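ORF 37 (Human herpesvirus 8 type M, PDB 3POV) acts as a magnesium-dependent DNA endonuclease and exonuclease that processes non-linear or branched viral DNA to promote production of packaged unit-length genomes, and is linked to host shutoff. Local coordinates at residues Asp343-Thr348 with Lys360-Ala365; Ala308-Trp313 with Lys364-Val369; Gly143-Ser148 with Val379-Ser384. One frame throughout, in Å; residues are numbered along the deposited sequence.

In the fold
Interactions 1 and 2 share strand 359-369 and the large mixed sheet, on the same side of the chain's centre, with their own centres about 15 Å apart. Interaction 1 is antiparallel hairpin pairing with a bulge at one end, salt bridges on a partly exposed face and apolar packing on the other. Interaction 2 begins where that pairing gives way to a turn, so side-chain hydrogen bonds, an aromatic pair and two waters do the joining. Interaction 3 lies deep in the chain, about 27 to 30 Å away between centres, beside the magnesium site; it is small, made mainly by a leucine methyl packed on backbone. Its segments bracket both other contacts along the chain, and helix 374-388 follows strand 359-369.

Interaction 1: Asp343-Thr348 with Lys360-Ala365; sequences DVYVLT and KARFKA
Arg362 leaves the strand with CG anti to the backbone N (chi1 166°) and then bends at chi2 and chi3, which lays it alongside Tyr345, CG 3.6 Å from Tyr345 CE1, and carries its guanidinium to Asp343. Tyr345 CZ lies over the guanidinium centre with the planes 69° apart; the OH is close to NH1, but at a poor angle for a hydrogen bond. The guanidinium edge serves the acid: Arg362 NH2 forms a salt bridge with Asp343 OD1 at 3.0 Å. Lys364 NZ meets the same OD1 from its syn side at 2.6 Å, and two cations on one oxygen would probably keep the aspartate ionised. Strands 342-347 and 359-369 form an antiparallel beta hairpin in the large sheet of this PD-(D/E)XK-clan nuclease. A classic bulge interrupts it where Lys360 and Ala361 both face Val346, whose O accepts Lys360 N at 2.8 Å and, weakly, Ala361 N. On the other face, Phe363 with chi1 58° swings its ring across Val344, giving a CH-pi contact with Val344 CB 3.9 Å from the centroid. Val346 CG2 meets the ring edge. Beta-branched valines suit this extended backbone, and Leu279 of helix 276-283 packs on both Val344 and Phe363.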
# COMPACT_ATOMS: atom_id res chain seq x y z
N ASP A 343 0.46 14.75 14.43
CA ASP A 343 -0.27 16.01 14.31
C ASP A 343 -1.76 15.72 14.20
O ASP A 343 -2.20 14.99 13.31
CB ASP A 343 0.19 16.79 13.08
CG ASP A 343 1.62 17.29 13.21
OD1 ASP A 343 1.85 18.22 14.00
OD2 ASP A 343 2.50 16.74 12.51
N VAL A 344 -2.52 16.29 15.12
CA VAL A 344 -3.97 16.10 15.14
C VAL A 344 -4.69 17.31 14.54
O VAL A 344 -4.50 18.44 14.98
CB VAL A 344 -4.48 15.89 16.58
CG1 VAL A 344 -5.96 15.52 16.57
CG2 VAL A 344 -3.67 14.81 17.28
N TYR A 345 -5.50 17.07 13.52
CA TYR A 345 -6.27 18.14 12.90
C TYR A 345 -7.77 17.98 13.15
O TYR A 345 -8.40 17.06 12.63
CB TYR A 345 -6.02 18.20 11.39
CG TYR A 345 -4.58 18.42 11.02
CD1 TYR A 345 -4.09 19.70 10.77
CD2 TYR A 345 -3.70 17.35 10.93
CE1 TYR A 345 -2.77 19.90 10.44
CE2 TYR A 345 -2.38 17.55 10.60
CZ TYR A 345 -1.92 18.82 10.35
OH TYR A 345 -0.59 19.02 10.01
N VAL A 346 -8.32 18.88 13.94
CA VAL A 346 -9.76 18.95 14.12
C VAL A 346 -10.34 19.73 12.95
O VAL A 346 -9.97 20.87 12.71
CB VAL A 346 -10.14 19.65 15.45
CG1 VAL A 346 -11.65 19.88 15.53
CG2 VAL A 346 -9.66 18.84 16.64
N LEU A 347 -11.24 19.10 12.20
CA LEU A 347 -11.83 19.74 11.04
C LEU A 347 -13.11 20.49 11.41
O LEU A 347 -13.85 20.06 12.30
CB LEU A 347 -12.13 18.71 9.95
CG LEU A 347 -10.94 17.85 9.53
CD1 LEU A 347 -11.36 16.80 8.52
CD2 LEU A 347 -9.83 18.72 8.97
N THR A 348 -13.36 21.61 10.75
CA THR A 348 -14.60 22.34 10.96
C THR A 348 -15.79 21.50 10.51
O THR A 348 -15.77 20.90 9.44
CB THR A 348 -14.63 23.71 10.23
OG1 THR A 348 -14.72 23.51 8.81
CG2 THR A 348 -13.40 24.53 10.56
N LYS A 360 -9.91 23.54 11.85
CA LYS A 360 -10.36 24.39 12.94
C LYS A 360 -9.22 24.58 13.93
O LYS A 360 -8.97 25.69 14.40
CB LYS A 360 -11.58 23.80 13.64
CG LYS A 360 -12.16 24.72 14.71
CD LYS A 360 -13.32 24.08 15.45
CE LYS A 360 -13.92 25.04 16.47
NZ LYS A 360 -12.91 25.50 17.46
N ALA A 361 -8.54 23.48 14.24
CA ALA A 361 -7.40 23.52 15.15
C ALA A 361 -6.40 22.41 14.83
O ALA A 361 -6.78 21.33 14.37
CB ALA A 361 -7.86 23.41 16.59
N ARG A 362 -5.13 22.68 15.09
CA ARG A 362 -4.06 21.72 14.87
C ARG A 362 -3.17 21.66 16.10
O ARG A 362 -2.65 22.68 16.54
CB ARG A 362 -3.22 22.14 13.66
CG ARG A 362 -1.89 21.40 13.56
CD ARG A 362 -0.76 22.35 13.21
NE ARG A 362 -0.32 22.20 11.82
CZ ARG A 362 0.67 21.39 11.43
NH1 ARG A 362 1.01 21.31 10.15
NH2 ARG A 362 1.31 20.66 12.33
N PHE A 363 -3.01 20.47 16.66
CA PHE A 363 -2.12 20.32 17.80
C PHE A 363 -1.36 19.01 17.74
O PHE A 363 -1.78 18.05 17.09
CB PHE A 363 -2.88 20.44 19.13
CG PHE A 363 -4.00 19.44 19.28
CD1 PHE A 363 -3.83 18.29 20.04
CD2 PHE A 363 -5.22 19.65 18.66
CE1 PHE A 363 -4.86 17.38 20.18
CE2 PHE A 363 -6.26 18.74 18.80
CZ PHE A 363 -6.07 17.60 19.56
N LYS A 364 -0.23 18.96 18.42
CA LYS A 364 0.57 17.75 18.47
C LYS A 364 0.08 16.85 19.59
O LYS A 364 -0.56 17.30 20.54
CB LYS A 364 2.05 18.10 18.65
CG LYS A 364 2.56 19.12 17.63
CD LYS A 364 4.05 18.96 17.38
CE LYS A 364 4.33 17.84 16.37
NZ LYS A 364 4.23 18.32 14.97
N ALA A 365 0.38 15.56 19.47
CA ALA A 365 0.02 14.59 20.50
C ALA A 365 1.06 13.48 20.57
O ALA A 365 1.50 12.97 19.54
CB ALA A 365 -1.37 14.02 20.24

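Interaction 2: Ala308-Trp313 with Lys364-Val369; sequences AYDQEW and KANLFV
Asn366 reaches the 308-313 loop through both ends of its amide, which can accept and donate at once. Its OD1 takes the indole hydrogen of Trp313, NE1 to OD1 2.6 Å, with the donor above the carbonyl plane, while ND2 gives a bent hydrogen bond to Glu312 OE2 at 2.9 Å. Next to this polar pair, Leu367 CD2 stands over the centre of the Trp313 six-membered ring, 3.7 Å from the centroid, in a CH-pi contact. The same methyl touches Ala308 CB at 3.6 Å, and alanine's small methyl lets the two chains come this close. Tyr309 and Phe368 meet rim to rim, CD2 to CD2 at 3.6 Å, with ring planes 27° apart and neither ring over the other's face. Two waters extend the junction: one links Tyr309 OH to Val369 O, the other Tyr309 N to Asn366 O.

Behind these contacts, Asn366 is the centre of an inverse gamma turn, and its chi1 of 54° sets CG between the backbone N and the carbonyl carbon, within range of the loop. Lys276 makes a salt bridge with Glu312 OE2, which probably helps to place the acceptor. Trp313 packs on Lys276 and Lys280 of helix 276-283, Leu367 touches Phe283 of that helix and Val291 of strand 291-293, and strand 306-308 runs antiparallel to strand 359-369 through backbone hydrogen bonding of Phe368 with Val307.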
# COMPACT_ATOMS: atom_id res chain seq x y z
N ALA A 308 0.14 4.85 23.00
CA ALA A 308 0.62 5.92 23.86
C ALA A 308 1.48 5.29 24.95
O ALA A 308 1.11 4.26 25.52
CB ALA A 308 -0.55 6.67 24.47
N TYR A 309 2.62 5.91 25.23
CA TYR A 309 3.55 5.38 26.23
C TYR A 309 3.49 6.17 27.53
O TYR A 309 3.95 5.70 28.57
CB TYR A 309 4.98 5.33 25.68
CG TYR A 309 5.10 4.46 24.46
CD1 TYR A 309 5.02 3.08 24.56
CD2 TYR A 309 5.26 5.01 23.19
CE1 TYR A 309 5.11 2.27 23.45
CE2 TYR A 309 5.36 4.21 22.07
CZ TYR A 309 5.28 2.84 22.21
OH TYR A 309 5.37 2.03 21.10
N ASP A 310 2.93 7.38 27.46
CA ASP A 310 2.84 8.24 28.63
C ASP A 310 1.60 7.89 29.45
O ASP A 310 0.50 7.80 28.91
CB ASP A 310 2.83 9.70 28.21
CG ASP A 310 3.08 10.64 29.37
OD1 ASP A 310 3.35 10.15 30.49
OD2 ASP A 310 3.02 11.87 29.17
N GLN A 311 1.78 7.71 30.75
CA GLN A 311 0.70 7.25 31.62
C GLN A 311 -0.52 8.18 31.60
O GLN A 311 -1.62 7.77 31.97
CB GLN A 311 1.22 7.08 33.04
CG GLN A 311 0.69 5.84 33.73
CD GLN A 311 0.01 6.15 35.04
OE1 GLN A 311 -1.08 6.71 35.06
NE2 GLN A 311 0.66 5.78 36.14
N GLU A 312 -0.32 9.42 31.16
CA GLU A 312 -1.43 10.36 31.01
C GLU A 312 -2.48 9.83 30.03
O GLU A 312 -3.59 10.34 29.97
CB GLU A 312 -0.91 11.71 30.52
CG GLU A 312 -0.04 11.62 29.28
CD GLU A 312 0.09 12.94 28.56
OE1 GLU A 312 -0.88 13.73 28.59
OE2 GLU A 312 1.15 13.18 27.95
N TRP A 313 -2.11 8.81 29.27
CA TRP A 313 -3.04 8.25 28.31
C TRP A 313 -3.72 6.99 28.84
O TRP A 313 -4.61 6.43 28.20
CB TRP A 313 -2.33 7.99 26.99
CG TRP A 313 -2.09 9.23 26.20
CD1 TRP A 313 -0.97 10.01 26.20
CD2 TRP A 313 -3.01 9.85 25.29
NE1 TRP A 313 -1.13 11.06 25.34
CE2 TRP A 313 -2.38 10.99 24.77
CE3 TRP A 313 -4.30 9.54 24.87
CZ2 TRP A 313 -3.00 11.83 23.85
CZ3 TRP A 313 -4.91 10.37 23.96
CH2 TRP A 313 -4.26 11.50 23.46
N LYS A 364 -0.23 18.96 18.42
CA LYS A 364 0.57 17.75 18.47
C LYS A 364 0.08 16.85 19.59
O LYS A 364 -0.56 17.30 20.54
CB LYS A 364 2.05 18.10 18.65
CG LYS A 364 2.56 19.12 17.63
CD LYS A 364 4.05 18.96 17.38
CE LYS A 364 4.33 17.84 16.37
NZ LYS A 364 4.23 18.32 14.97
N ALA A 365 0.38 15.56 19.47
CA ALA A 365 0.02 14.59 20.50
C ALA A 365 1.06 13.48 20.57
O ALA A 365 1.50 12.97 19.54
CB ALA A 365 -1.37 14.02 20.24
N ASN A 366 1.44 13.11 21.79
CA ASN A 366 2.32 11.97 22.00
C ASN A 366 1.59 10.65 21.76
O ASN A 366 1.40 9.84 22.67
CB ASN A 366 2.94 12.00 23.40
CG ASN A 366 1.90 12.12 24.50
OD1 ASN A 366 0.77 12.54 24.25
ND2 ASN A 366 2.27 11.75 25.71
N LEU A 367 1.16 10.46 20.51
CA LEU A 367 0.61 9.20 20.06
C LEU A 367 1.50 8.70 18.92
O LEU A 367 1.91 9.47 18.06
CB LEU A 367 -0.84 9.36 19.59
CG LEU A 367 -1.82 9.76 20.70
CD1 LEU A 367 -3.23 9.99 20.15
CD2 LEU A 367 -1.84 8.71 21.79
N PHE A 368 1.81 7.41 18.92
CA PHE A 368 2.74 6.87 17.94
C PHE A 368 2.17 5.68 17.19
O PHE A 368 1.20 5.06 17.64
CB PHE A 368 4.06 6.50 18.62
CG PHE A 368 4.66 7.62 19.44
CD1 PHE A 368 5.31 8.68 18.82
CD2 PHE A 368 4.57 7.61 20.82
CE1 PHE A 368 5.85 9.71 19.56
CE2 PHE A 368 5.12 8.64 21.57
CZ PHE A 368 5.76 9.69 20.94
N VAL A 369 2.76 5.38 16.04
CA VAL A 369 2.37 4.20 15.28
C VAL A 369 2.65 2.93 16.08
O VAL A 369 3.72 2.77 16.66
CB VAL A 369 3.10 4.12 13.90
CG1 VAL A 369 4.62 4.17 14.09
CG2 VAL A 369 2.69 2.87 13.15
O HOH W 1 5.81 3.09 18.56
O HOH W 2 2.98 8.59 24.56

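Interaction 3: Gly143-Ser148 with Val379-Ser384; sequences GIISSS and VLLQSS. With FMT (formic acid), chain F.
Leu381 points its CB from helix 374-388 toward the 143-148 segment, where that atom is still 4.6 Å from Ser147 CA. CG comes no closer than CD1, which alone of the two methyls touches the segment, CD2 lying farther off. CD1 rests on backbone, 3.5 Å from Ile145 O and 3.7 Å from Ser147 N; a looser apolar touch joins it to Ile145 CG2. Leucine suits this place because its branched chain spans from helix to short strand without asking for a polar partner. One helix turn is reinforced on itself: Leu380 O accepts Ser384 N at 3.0 Å, Ser384 OG, and Ser383 OG at 2.6 Å. Ser147 OG gives a hydrogen bond, modelled very short at 2.5 Å, to O2 of a formic acid molecule, probably from the crystallisation liquor, and Ser147 N adds a weak one to the same oxygen. Gln382 lies on the active-site side, its side chain, at the nearest atoms, about 3 Å from that of Glu246 and about 6 Å from a bound magnesium ion. The short, weakly bonded strand 145-146 runs parallel to strand 218-220, whose Phe218 and Val220 also pack on Leu381. Helix 374-388 meets strand 403-412 through Val379 and helix 448-469 through Leu380.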
# COMPACT_ATOMS: atom_id res chain seq x y z
N GLY A 143 0.99 -13.33 -7.26
CA GLY A 143 2.29 -13.95 -7.10
C GLY A 143 3.27 -13.05 -6.38
O GLY A 143 4.42 -13.40 -6.15
N ILE A 144 2.79 -11.87 -6.00
CA ILE A 144 3.64 -10.87 -5.37
C ILE A 144 3.22 -10.61 -3.92
O ILE A 144 2.05 -10.73 -3.56
CB ILE A 144 3.66 -9.56 -6.20
CG1 ILE A 144 4.94 -9.51 -7.04
CG2 ILE A 144 3.55 -8.34 -5.31
CD1 ILE A 144 5.07 -8.26 -7.88
N ILE A 145 4.19 -10.29 -3.08
CA ILE A 145 3.90 -9.87 -1.72
C ILE A 145 3.63 -8.37 -1.72
O ILE A 145 4.56 -7.56 -1.73
CB ILE A 145 5.04 -10.21 -0.74
CG1 ILE A 145 5.24 -11.72 -0.64
CG2 ILE A 145 4.77 -9.61 0.64
CD1 ILE A 145 6.31 -12.14 0.35
N SER A 146 2.36 -8.01 -1.75
CA SER A 146 1.94 -6.61 -1.71
C SER A 146 1.90 -6.10 -0.27
O SER A 146 1.97 -6.88 0.68
CB SER A 146 0.56 -6.47 -2.35
OG SER A 146 -0.38 -7.29 -1.67
N SER A 147 1.79 -4.78 -0.11
CA SER A 147 1.80 -4.18 1.23
C SER A 147 0.76 -4.80 2.16
O SER A 147 0.98 -4.90 3.36
CB SER A 147 1.60 -2.65 1.16
OG SER A 147 1.45 -2.19 -0.17
N SER A 148 -0.36 -5.23 1.59
CA SER A 148 -1.45 -5.78 2.39
C SER A 148 -1.25 -7.26 2.73
O SER A 148 -2.00 -7.83 3.52
CB SER A 148 -2.79 -5.58 1.70
OG SER A 148 -2.86 -6.30 0.48
N VAL A 379 3.72 0.35 5.43
CA VAL A 379 4.54 1.51 5.13
C VAL A 379 6.02 1.13 5.14
O VAL A 379 6.84 1.78 4.49
CB VAL A 379 4.30 2.65 6.12
CG1 VAL A 379 4.95 3.93 5.61
CG2 VAL A 379 2.81 2.86 6.32
N LEU A 380 6.35 0.07 5.87
CA LEU A 380 7.70 -0.48 5.87
C LEU A 380 8.05 -0.97 4.46
O LEU A 380 9.08 -0.57 3.90
CB LEU A 380 7.80 -1.63 6.86
CG LEU A 380 9.22 -2.13 7.18
CD1 LEU A 380 9.26 -2.76 8.57
CD2 LEU A 380 9.73 -3.10 6.12
N LEU A 381 7.18 -1.81 3.88
CA LEU A 381 7.40 -2.34 2.55
C LEU A 381 7.55 -1.21 1.55
O LEU A 381 8.48 -1.20 0.74
CB LEU A 381 6.25 -3.25 2.12
CG LEU A 381 6.58 -4.60 1.49
CD1 LEU A 381 5.37 -5.19 0.77
CD2 LEU A 381 7.77 -4.51 0.54
N GLN A 382 6.64 -0.26 1.62
CA GLN A 382 6.62 0.88 0.71
C GLN A 382 7.91 1.70 0.78
O GLN A 382 8.43 2.15 -0.24
CB GLN A 382 5.38 1.76 0.98
CG GLN A 382 4.07 0.97 0.86
CD GLN A 382 2.81 1.79 1.16
OE1 GLN A 382 2.88 2.90 1.69
NE2 GLN A 382 1.66 1.23 0.82
N SER A 383 8.44 1.89 1.99
CA SER A 383 9.67 2.64 2.16
C SER A 383 10.86 1.88 1.56
O SER A 383 11.76 2.47 0.97
CB SER A 383 9.93 2.96 3.64
OG SER A 383 10.15 1.78 4.39
N SER A 384 10.84 0.56 1.71
CA SER A 384 11.86 -0.31 1.15
C SER A 384 11.87 -0.25 -0.37
O SER A 384 12.92 -0.21 -0.99
CB SER A 384 11.66 -1.75 1.60
OG SER A 384 11.82 -1.87 3.00
C FMT F . -0.36 -2.48 -3.34
O1 FMT F . -0.08 -3.08 -4.39
O2 FMT F . 0.18 -2.70 -2.26